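Local coordinates for protein dual function macrocyclase-peptidase POPB (Galerina marginata, PDB 5N4B) that cleaves toxin precursor peptides on the C-terminal side of proline and macrocyclises the released intermediate in the biosynthesis of amanitin toxins, at residues A[713-716]-A[717-721]. The protein carries 1 engineered substitution. Sequence-based numbering, arbitrary orientation.
Sequences ADKW and GFIAR
W716 and I719, three residues apart on one alpha-helix, lie side by side and point the same way: CD1 of I719 comes within 3.5 Å of CZ3 of W716, meeting the benzo part of the indole obliquely. The I719 torsions account for this, since CG1 stands beside the backbone N (chi1 -74°) and the extended chi2 of 168° carries CD1 out to the ring. The CE methylene of K715, the preceding residue, lies over one indole face, 3.3 Å above its plane and offset toward the rim. Both ring contacts describe one of two modelled W716 conformers and are less certain for the other. Four successive i to i+4 bonds establish regular alpha-helix through about two turns. G717 N donates to A713 O at 2.8 Å with a bent N-H...O angle of 145°, whereas I719 N to K715 O, at 3.0 Å, is straighter. F718 N and A720 N complete the series on D714 O and W716 O. With CG anti to the backbone N, the F718 ring leads away from 713-716, while its CB stays 3.2 Å from D714 O. K715 NZ makes a salt bridge to E602 OE2 and a hydrogen bond to N575 OD1, and K715 also packs on the bound peptide; D714 OD2 makes salt bridges to K710 NZ and K691 NZ. In the alpha/beta-hydrolase domain, away from the catalytic residues, W716 and I719 pack on I493 of strand 492-495, A720 touches F515 and Y519 of helix 510-519, F718 touches helix 46-64, and A713 rests on helix 68-80.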
loop_
_atom_site.group_PDB
_atom_site.type_symbol
_atom_site.label_atom_id
_atom_site.label_comp_id
_atom_site.label_asym_id
_atom_site.label_seq_id
_atom_site.Cartn_x
_atom_site.Cartn_y
_atom_site.Cartn_z
ATOM N N ALA A 713 20.279 3.696 -1.036
ATOM C CA ALA A 713 21.508 4.436 -0.812
ATOM C C ALA A 713 21.588 5.674 -1.699
ATOM O O ALA A 713 22.044 6.736 -1.260
ATOM C CB ALA A 713 22.704 3.519 -1.039
ATOM N N ASP A 714 21.164 5.562 -2.957
ATOM C CA ASP A 714 21.152 6.732 -3.845
ATOM C C ASP A 714 20.227 7.819 -3.301
ATOM O O ASP A 714 20.594 8.995 -3.275
ATOM C CB ASP A 714 20.636 6.333 -5.223
ATOM C CG ASP A 714 21.651 5.636 -6.109
ATOM O OD1 ASP A 714 22.822 5.583 -5.757
ATOM O OD2 ASP A 714 21.234 5.133 -7.200
ATOM N N LYS A 715 19.029 7.436 -2.881
ATOM C CA LYS A 715 18.029 8.399 -2.418
ATOM C C LYS A 715 18.492 9.113 -1.156
ATOM O O LYS A 715 18.517 10.350 -1.084
ATOM C CB LYS A 715 16.697 7.689 -2.131
ATOM C CG LYS A 715 15.736 8.474 -1.333
ATOM C CD LYS A 715 14.368 7.811 -1.345
ATOM C CE LYS A 715 14.257 6.726 -0.381
ATOM N NZ LYS A 715 12.781 6.586 0.025
ATOM N N TRP A 716 18.867 8.330 -0.137
ATOM C CA TRP A 716 19.228 8.929 1.140
ATOM C C TRP A 716 20.589 9.607 1.049
ATOM O O TRP A 716 20.824 10.626 1.710
ATOM C CB TRP A 716 19.174 7.891 2.272
ATOM C CG TRP A 716 17.816 7.297 2.470
ATOM C CD1 TRP A 716 17.484 5.965 2.417
ATOM C CD2 TRP A 716 16.595 8.003 2.721
ATOM N NE1 TRP A 716 16.139 5.810 2.632
ATOM C CE2 TRP A 716 15.562 7.041 2.797
ATOM C CE3 TRP A 716 16.279 9.351 2.882
ATOM C CZ2 TRP A 716 14.231 7.384 3.045
ATOM C CZ3 TRP A 716 14.959 9.695 3.120
ATOM C CH2 TRP A 716 13.953 8.721 3.207
ATOM N N GLY A 717 21.481 9.088 0.216
ATOM C CA GLY A 717 22.755 9.775 -0.010
ATOM C C GLY A 717 22.581 11.097 -0.731
ATOM O O GLY A 717 23.244 12.095 -0.404
ATOM N N PHE A 718 21.673 11.126 -1.690
ATOM C CA PHE A 718 21.357 12.377 -2.382
ATOM C C PHE A 718 20.851 13.403 -1.390
ATOM O O PHE A 718 21.272 14.559 -1.393
ATOM C CB PHE A 718 20.353 12.128 -3.496
ATOM C CG PHE A 718 19.907 13.390 -4.214
ATOM C CD1 PHE A 718 20.622 13.806 -5.317
ATOM C CD2 PHE A 718 18.816 14.090 -3.806
ATOM C CE1 PHE A 718 20.277 14.968 -6.016
ATOM C CE2 PHE A 718 18.443 15.253 -4.493
ATOM C CZ PHE A 718 19.164 15.671 -5.589
ATOM N N ILE A 719 19.916 12.988 -0.546
ATOM C CA ILE A 719 19.375 13.890 0.449
ATOM C C ILE A 719 20.486 14.364 1.375
ATOM O O ILE A 719 20.592 15.554 1.681
ATOM C CB ILE A 719 18.226 13.223 1.212
ATOM C CG1 ILE A 719 16.963 13.147 0.344
ATOM C CG2 ILE A 719 17.942 13.987 2.508
ATOM C CD1 ILE A 719 15.893 12.270 0.886
ATOM N N ALA A 720 21.320 13.443 1.874
ATOM C CA ALA A 720 22.355 13.829 2.828
ATOM C C ALA A 720 23.299 14.865 2.240
ATOM O O ALA A 720 23.617 15.880 2.885
ATOM C CB ALA A 720 23.152 12.618 3.299
ATOM N N ARG A 721 23.741 14.649 1.010
ATOM C CA ARG A 721 24.646 15.617 0.375
ATOM C C ARG A 721 23.940 16.947 0.143
ATOM O O ARG A 721 24.516 18.010 0.403
ATOM C CB ARG A 721 25.197 15.057 -0.935
ATOM C CG ARG A 721 26.015 16.098 -1.647
ATOM C CD ARG A 721 27.101 15.546 -2.501
ATOM N NE ARG A 721 28.149 14.960 -1.671
ATOM C CZ ARG A 721 29.338 14.640 -2.150
ATOM N NH1 ARG A 721 30.252 14.078 -1.364
ATOM N NH2 ARG A 721 29.594 14.872 -3.430
#